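PDB 7DRY: CMP/dCMP-type deaminase domain-containing protein from Aspergillus oryzae RIB40, which probably deaminates a pyrimidine intermediate of riboflavin biosynthesis, as a zinc-dependent Rib2 deaminase of the cytidine deaminase (CDA) fold. Local coordinates for residues C65-Y70 with D79-V84; V33-G38 with E43-V48; L15-P20 with L168-A173. One frame throughout, in Å; residues are numbered along the deposited sequence. Where two conformers were deposited one is given.

How the contacts relate
All three contacts belong to one CDA fold, a central mixed sheet with helices packed on it. Contact 3 spans the chain, joining the C-terminal part of helix 5-16 to that of helix 164-171, and both other contacts lie in the sequence between. Contact 2 comes first, in the hairpin of strands 29-36 and 46-52; contact 1 follows, on helix 62-73 and the loop after it. The centres of contacts 1 and 2 are about 18 Å apart, yet they touch where Tyr70 packs on Val48. Contact 3 keeps about 8 Å, nearest atoms, from either. Contact 1 lies near the zinc site, the Leu67 side chain about 10 Å from the metal, whereas contact 2 lies away from it.

Contact 1: C65-Y70 with D79-V84; sequences CCLSNY and DRVWEV
Tyr70 reaches from helix 62-73 across to Val81 and Val84 in the loop that follows the helix. Its CB points at the loop, and with CG anti to the backbone N (chi1 -167°) the ring extends past both valines, crossing Val81 at about a right angle. Ring atom CD2 comes first, 3.9 Å from Val81 CG2, which lies at the ring edge near its plane. One atom further out, Tyr70 CE2 is 3.7 Å from Val84 CG2 and 3.4 Å from Val84 O. At the tip, Tyr70 OH is 3.2 Å from Val84 O, which sits at the ring edge, in plane; a second acceptor is within reach of the same proton, so this bond is not settled. His74 stacks on the ring, and Val48 of strand 46-52 also touches Tyr70.

A helical turn earlier, Leu67 meets the loop mainly through its backbone, with Val81 CG2 lying 3.5 Å from Leu67 O. The Leu67 side chain lies about 5 Å from that of Glu63, a residue seen to bind zinc in a structure of this protein. Within the loop, Arg80 grips Glu83 side-on, NE to OE2 at 3.0 Å and NH2 to OE1 at 3.1 Å. OE2 is approached from above the carboxylate plane, 42° out of it.

Across the segments the chemistry is thus mostly apolar, methyl groups against an aromatic edge and a helix carbonyl. The charged pair stays within the loop, and the phenol adds a possible polar link to Val84 O, since its proton may go to another acceptor.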
# COMPACT_ATOMS: atom_id res chain seq x y z
N CYS A 65 4.36 6.20 3.67
CA CYS A 65 4.99 7.29 2.94
C CYS A 65 4.03 7.92 1.94
O CYS A 65 4.04 9.14 1.74
CB CYS A 65 6.23 6.75 2.22
SG CYS A 65 7.59 6.48 3.40
N CYS A 66 3.21 7.10 1.28
CA CYS A 66 2.24 7.63 0.33
C CYS A 66 1.31 8.64 1.00
O CYS A 66 1.07 9.74 0.48
CB CYS A 66 1.45 6.45 -0.24
SG CYS A 66 0.21 6.87 -1.49
N LEU A 67 0.79 8.28 2.17
CA LEU A 67 -0.11 9.18 2.90
C LEU A 67 0.64 10.36 3.48
O LEU A 67 0.14 11.50 3.46
CB LEU A 67 -0.82 8.40 4.01
CG LEU A 67 -1.82 7.35 3.51
CD1 LEU A 67 -2.29 6.45 4.64
CD2 LEU A 67 -3.00 8.00 2.82
N SER A 68 1.85 10.13 3.99
CA SER A 68 2.60 11.22 4.60
C SER A 68 3.06 12.23 3.56
O SER A 68 3.13 13.43 3.85
CB SER A 68 3.81 10.64 5.33
OG SER A 68 3.39 9.97 6.51
N ASN A 69 3.39 11.78 2.34
CA ASN A 69 3.73 12.71 1.28
C ASN A 69 2.57 13.66 1.01
O ASN A 69 2.76 14.88 0.89
CB ASN A 69 4.06 11.94 -0.00
CG ASN A 69 5.40 11.25 0.04
OD1 ASN A 69 6.29 11.63 0.80
ND2 ASN A 69 5.56 10.24 -0.80
N TYR A 70 1.35 13.11 0.93
CA TYR A 70 0.18 13.94 0.70
C TYR A 70 -0.03 14.91 1.86
O TYR A 70 -0.31 16.10 1.65
CB TYR A 70 -1.05 13.05 0.50
CG TYR A 70 -2.24 13.81 -0.06
CD1 TYR A 70 -2.44 13.95 -1.43
CD2 TYR A 70 -3.17 14.40 0.79
CE1 TYR A 70 -3.52 14.63 -1.93
CE2 TYR A 70 -4.26 15.08 0.29
CZ TYR A 70 -4.43 15.19 -1.07
OH TYR A 70 -5.51 15.89 -1.57
N ASP A 79 -0.93 12.09 10.77
CA ASP A 79 -2.10 11.48 11.40
C ASP A 79 -3.39 12.22 11.09
O ASP A 79 -4.47 11.68 11.35
CB ASP A 79 -1.90 11.20 12.90
CG ASP A 79 -1.77 12.47 13.76
OD1 ASP A 79 -1.96 13.59 13.25
OD2 ASP A 79 -1.48 12.32 14.97
N ARG A 80 -3.31 13.43 10.52
CA ARG A 80 -4.48 14.22 10.14
C ARG A 80 -4.68 14.26 8.63
O ARG A 80 -5.43 15.11 8.13
CB ARG A 80 -4.38 15.63 10.71
CG ARG A 80 -4.64 15.72 12.21
CD ARG A 80 -4.37 17.13 12.76
NE ARG A 80 -4.98 18.16 11.93
CZ ARG A 80 -4.49 19.39 11.78
NH1 ARG A 80 -3.38 19.75 12.42
NH2 ARG A 80 -5.12 20.26 11.00
N VAL A 81 -4.03 13.36 7.88
CA VAL A 81 -4.18 13.37 6.43
C VAL A 81 -5.63 13.10 6.03
O VAL A 81 -6.06 13.54 4.95
CB VAL A 81 -3.20 12.38 5.76
CG1 VAL A 81 -3.66 10.94 5.92
CG2 VAL A 81 -2.99 12.73 4.28
N TRP A 82 -6.39 12.42 6.88
CA TRP A 82 -7.80 12.20 6.59
C TRP A 82 -8.53 13.50 6.30
O TRP A 82 -9.48 13.52 5.50
CB TRP A 82 -8.46 11.46 7.75
CG TRP A 82 -8.71 12.28 9.02
CD1 TRP A 82 -7.90 12.38 10.12
CD2 TRP A 82 -9.88 13.07 9.31
NE1 TRP A 82 -8.49 13.20 11.07
CE2 TRP A 82 -9.70 13.63 10.59
CE3 TRP A 82 -11.05 13.35 8.60
CZ2 TRP A 82 -10.65 14.46 11.17
CZ3 TRP A 82 -11.99 14.18 9.18
CH2 TRP A 82 -11.79 14.72 10.45
N GLU A 83 -8.11 14.61 6.92
CA GLU A 83 -8.83 15.87 6.77
C GLU A 83 -8.67 16.47 5.39
O GLU A 83 -9.48 17.33 5.00
CB GLU A 83 -8.30 16.90 7.78
CG GLU A 83 -8.42 16.50 9.23
CD GLU A 83 -7.81 17.54 10.17
OE1 GLU A 83 -7.33 18.58 9.68
OE2 GLU A 83 -7.79 17.28 11.39
N VAL A 84 -7.65 16.06 4.64
CA VAL A 84 -7.29 16.72 3.38
C VAL A 84 -7.38 15.80 2.17
O VAL A 84 -7.31 16.31 1.04
CB VAL A 84 -5.90 17.38 3.44
CG1 VAL A 84 -5.89 18.52 4.47
CG2 VAL A 84 -4.83 16.35 3.76

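Contact 2: V33-G38 with E43-V48; sequences VSRKEG and EDDRIV
Arg35 and Asp45 are brought side by side by their torsions: the arginine chain runs extended and then bends at chi3 (-66°), while Asp45 CG stands beside its own backbone N (chi1 -79°). The guanidinium meets the carboxylate side-on, Arg35 NE to Asp45 OD1 at 3.0 Å and Arg35 NH2 to Asp45 OD2 at 2.8 Å. Both oxygens are met on the syn side in nearly straight bonds, although the two planes are turned 31° apart. Each partner of the ion pair has a further hydrogen bond, OD2 with Tyr8 OH and NH2 with Tyr96 OH. A water donates to Asp45 OD1 and accepts from Lys36 N.

Beside the ion pair, Ser34 and Arg46 form an antiparallel hydrogen-bonded pair, Ser34 N to Arg46 O at 2.8 Å and Arg46 N to Ser34 O at 2.9 Å. Ser34 OG bonds to Arg91 of the neighbouring strand. Val33 and Ile47 make the adjacent non-hydrogen-bonded pair; Val33 CG2 lies 3.9 Å from Ile47 CD1, and Tyr8 of helix 5-16 touches both. This is the loop end of an antiparallel beta hairpin, whose second strand, 46-52, is the outermost of the mixed CDA-fold sheet on this side.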
# COMPACT_ATOMS: atom_id res chain seq x y z
N VAL A 33 -5.08 6.43 -6.00
CA VAL A 33 -5.77 6.86 -7.22
C VAL A 33 -7.18 7.32 -6.87
O VAL A 33 -7.84 6.72 -6.01
CB VAL A 33 -5.84 5.67 -8.20
CG1 VAL A 33 -6.60 6.03 -9.47
CG2 VAL A 33 -4.43 5.17 -8.54
N SER A 34 -7.65 8.37 -7.54
CA SER A 34 -9.06 8.76 -7.52
C SER A 34 -9.73 8.26 -8.79
O SER A 34 -9.29 8.59 -9.90
CB SER A 34 -9.23 10.28 -7.41
OG SER A 34 -10.58 10.66 -7.65
N ARG A 35 -10.77 7.46 -8.63
CA ARG A 35 -11.40 6.74 -9.73
C ARG A 35 -12.91 6.98 -9.70
O ARG A 35 -13.52 6.99 -8.63
CB ARG A 35 -11.12 5.23 -9.56
CG ARG A 35 -11.86 4.32 -10.51
CD ARG A 35 -11.23 2.93 -10.49
NE ARG A 35 -9.88 2.96 -11.04
CZ ARG A 35 -8.94 2.06 -10.75
NH1 ARG A 35 -9.20 1.06 -9.92
NH2 ARG A 35 -7.74 2.18 -11.30
N LYS A 36 -13.51 7.15 -10.87
CA LYS A 36 -14.96 7.27 -10.93
C LYS A 36 -15.61 5.99 -10.43
O LYS A 36 -15.15 4.88 -10.74
CB LYS A 36 -15.42 7.55 -12.37
CG LYS A 36 -15.10 8.95 -12.87
CD LYS A 36 -15.86 10.00 -12.07
CE LYS A 36 -17.36 9.89 -12.27
NZ LYS A 36 -17.88 10.74 -13.38
N GLU A 37 -16.66 6.12 -9.64
CA GLU A 37 -17.40 4.94 -9.22
C GLU A 37 -18.25 4.43 -10.37
O GLU A 37 -18.68 5.19 -11.24
CB GLU A 37 -18.27 5.25 -8.00
CG GLU A 37 -17.47 5.18 -6.71
CD GLU A 37 -17.99 6.09 -5.63
OE1 GLU A 37 -17.69 5.85 -4.44
OE2 GLU A 37 -18.71 7.06 -5.96
N GLY A 38 -18.48 3.12 -10.39
CA GLY A 38 -19.29 2.54 -11.44
C GLY A 38 -18.47 2.02 -12.60
O GLY A 38 -17.36 1.53 -12.41
N GLU A 43 -8.81 6.17 -18.25
CA GLU A 43 -8.35 7.51 -18.61
C GLU A 43 -8.84 8.57 -17.63
O GLU A 43 -8.22 9.63 -17.52
CB GLU A 43 -8.78 7.85 -20.03
CG GLU A 43 -10.20 7.42 -20.36
CD GLU A 43 -10.26 6.05 -21.04
OE1 GLU A 43 -10.94 5.94 -22.09
OE2 GLU A 43 -9.65 5.10 -20.52
N ASP A 44 -9.92 8.29 -16.90
CA ASP A 44 -10.44 9.23 -15.91
C ASP A 44 -9.78 9.08 -14.54
O ASP A 44 -10.07 9.88 -13.64
CB ASP A 44 -11.96 9.09 -15.76
CG ASP A 44 -12.71 9.59 -16.98
OD1 ASP A 44 -12.19 10.47 -17.69
OD2 ASP A 44 -13.84 9.10 -17.22
N ASP A 45 -8.93 8.07 -14.34
CA ASP A 45 -8.21 7.96 -13.08
C ASP A 45 -7.33 9.19 -12.88
O ASP A 45 -6.77 9.73 -13.84
CB ASP A 45 -7.29 6.73 -13.10
CG ASP A 45 -8.01 5.42 -12.86
OD1 ASP A 45 -9.24 5.39 -12.62
OD2 ASP A 45 -7.31 4.38 -12.91
N ARG A 46 -7.20 9.62 -11.64
CA ARG A 46 -6.28 10.70 -11.27
C ARG A 46 -5.36 10.19 -10.18
O ARG A 46 -5.83 9.62 -9.19
CB ARG A 46 -7.05 11.92 -10.76
CG ARG A 46 -8.04 12.49 -11.78
CD ARG A 46 -9.07 13.40 -11.10
NE ARG A 46 -10.05 13.93 -12.05
CZ ARG A 46 -11.15 14.58 -11.70
NH1 ARG A 46 -11.41 14.79 -10.42
NH2 ARG A 46 -11.98 15.03 -12.62
N ILE A 47 -4.05 10.39 -10.35
CA ILE A 47 -3.12 10.04 -9.28
C ILE A 47 -3.23 11.05 -8.16
O ILE A 47 -3.22 12.27 -8.39
CB ILE A 47 -1.68 9.94 -9.81
CG1 ILE A 47 -1.60 8.97 -10.98
CG2 ILE A 47 -0.74 9.49 -8.68
CD1 ILE A 47 -2.16 7.60 -10.66
N VAL A 48 -3.38 10.56 -6.93
CA VAL A 48 -3.49 11.39 -5.75
C VAL A 48 -2.18 11.45 -4.97
O VAL A 48 -1.80 12.50 -4.48
CB VAL A 48 -4.66 10.89 -4.87
CG1 VAL A 48 -4.76 11.70 -3.57
CG2 VAL A 48 -5.97 10.97 -5.64
O HOH W 1 -11.75 6.56 -13.23

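Contact 3: L15-P20 with L168-A173; sequences LAEKSP and LEVAVA. With SO4 (sulfate ion), chain D.
Val170 meets Ala16 and Glu17 through its two methyl groups; no hydrogen bond passes directly between the segments, and the touching is van der Waals. Val170 CG1 lies 3.9 Å from Ala16 CB and equally 3.9 Å from Glu17 CG, touching both at once. Val170 CG2 lies on the Glu17 side, 3.8 Å from OE2. The Glu17 chain, extended beyond CG, crosses the valine at about a right angle; its methylene thus packs on the first methyl while its carboxylate passes the second. CG1 comes to Ala16 because it stands anti to the valine's backbone N (chi1 168°).

In the fold, this is where the C-terminal parts of two helices come side by side: helix 5-16, which packs on the hairpin strands of the CDA sheet, and helix 164-171, which also packs against helix 178-187. Backbone hydrogen bonds shape both segments. A type I beta turn from Ala16 to Ser19 closes with Ser19 N to Ala16 O at 3.0 Å, and Val172, the first residue to leave helical angles, still bonds from N to Leu168 O at 3.0 Å.

The polar link between the two segments is indirect. Arg27 donates from NE to Ser19 O and from NH1 to Val170 O, bridging the segments with one guanidinium.

Ionic contact lies away from the valine. The extended Lys18 chain carries NZ to a sulfate ion, probably from the crystallisation liquor, with Lys18 NZ 2.6 Å from sulfate O3. Arg165 pairs with Glu169 in a salt bridge on helix 164-171.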
# COMPACT_ATOMS: atom_id res chain seq x y z
N LEU A 15 8.28 1.90 -8.17
CA LEU A 15 8.47 2.72 -6.98
C LEU A 15 9.22 1.96 -5.90
O LEU A 15 10.12 2.50 -5.25
CB LEU A 15 7.11 3.17 -6.43
CG LEU A 15 6.46 4.30 -7.24
CD1 LEU A 15 5.02 4.45 -6.83
CD2 LEU A 15 7.22 5.61 -7.04
N ALA A 16 8.85 0.69 -5.69
CA ALA A 16 9.51 -0.14 -4.68
C ALA A 16 11.00 -0.22 -4.92
O ALA A 16 11.78 -0.33 -3.96
CB ALA A 16 8.90 -1.54 -4.70
N GLU A 17 11.42 -0.19 -6.18
CA GLU A 17 12.84 -0.31 -6.52
C GLU A 17 13.63 0.93 -6.12
O GLU A 17 14.87 0.86 -6.09
CB GLU A 17 12.97 -0.63 -8.01
CG GLU A 17 12.38 -1.99 -8.32
CD GLU A 17 12.20 -2.25 -9.79
OE1 GLU A 17 12.53 -1.35 -10.59
OE2 GLU A 17 11.74 -3.35 -10.13
N LYS A 18 12.95 2.03 -5.80
CA LYS A 18 13.63 3.20 -5.27
C LYS A 18 14.02 3.02 -3.81
O LYS A 18 14.86 3.77 -3.32
CB LYS A 18 12.73 4.43 -5.42
CG LYS A 18 12.35 4.76 -6.89
CD LYS A 18 11.62 6.09 -6.97
CE LYS A 18 11.04 6.33 -8.37
NZ LYS A 18 10.46 7.71 -8.52
N SER A 19 13.44 2.04 -3.13
CA SER A 19 13.72 1.84 -1.72
C SER A 19 15.11 1.24 -1.54
O SER A 19 15.51 0.36 -2.31
CB SER A 19 12.69 0.89 -1.12
OG SER A 19 12.94 0.65 0.26
N PRO A 20 15.87 1.69 -0.54
CA PRO A 20 17.20 1.12 -0.29
C PRO A 20 17.08 -0.31 0.20
O PRO A 20 16.30 -0.59 1.13
CB PRO A 20 17.76 2.03 0.81
CG PRO A 20 16.55 2.59 1.49
CD PRO A 20 15.53 2.76 0.41
N LEU A 168 8.02 -10.18 -4.75
CA LEU A 168 8.79 -10.70 -3.62
C LEU A 168 10.28 -10.51 -3.83
O LEU A 168 11.00 -10.14 -2.89
CB LEU A 168 8.46 -12.17 -3.40
CG LEU A 168 7.04 -12.42 -2.89
CD1 LEU A 168 6.66 -13.88 -3.03
CD2 LEU A 168 6.92 -11.97 -1.44
N GLU A 169 10.78 -10.76 -5.05
CA GLU A 169 12.21 -10.59 -5.32
C GLU A 169 12.65 -9.17 -5.02
O GLU A 169 13.73 -8.95 -4.45
CB GLU A 169 12.55 -10.95 -6.77
CG GLU A 169 12.27 -12.40 -7.18
CD GLU A 169 13.31 -13.39 -6.73
OE1 GLU A 169 14.24 -13.01 -5.99
OE2 GLU A 169 13.20 -14.56 -7.14
N VAL A 170 11.86 -8.19 -5.44
CA VAL A 170 12.18 -6.80 -5.14
C VAL A 170 12.07 -6.55 -3.64
O VAL A 170 12.96 -5.95 -3.03
CB VAL A 170 11.27 -5.87 -5.95
CG1 VAL A 170 11.37 -4.42 -5.45
CG2 VAL A 170 11.60 -5.97 -7.45
N ALA A 171 10.99 -7.03 -3.03
CA ALA A 171 10.72 -6.72 -1.63
C ALA A 171 11.87 -7.13 -0.72
O ALA A 171 12.25 -6.37 0.19
CB ALA A 171 9.43 -7.40 -1.18
N VAL A 172 12.42 -8.33 -0.91
CA VAL A 172 13.41 -8.87 0.02
C VAL A 172 14.84 -8.79 -0.53
O VAL A 172 15.72 -9.54 -0.08
CB VAL A 172 13.05 -10.29 0.50
CG1 VAL A 172 11.67 -10.30 1.14
CG2 VAL A 172 13.14 -11.29 -0.65
N ALA A 173 15.09 -7.89 -1.48
CA ALA A 173 16.38 -7.80 -2.14
C ALA A 173 17.54 -7.63 -1.17
O ALA A 173 18.66 -8.09 -1.45
CB ALA A 173 16.37 -6.60 -3.09
S SO4 D . 13.19 10.18 -8.01
O1 SO4 D . 12.46 11.39 -7.65
O2 SO4 D . 14.49 10.54 -8.58
O3 SO4 D . 12.43 9.41 -8.99
O4 SO4 D . 13.40 9.36 -6.82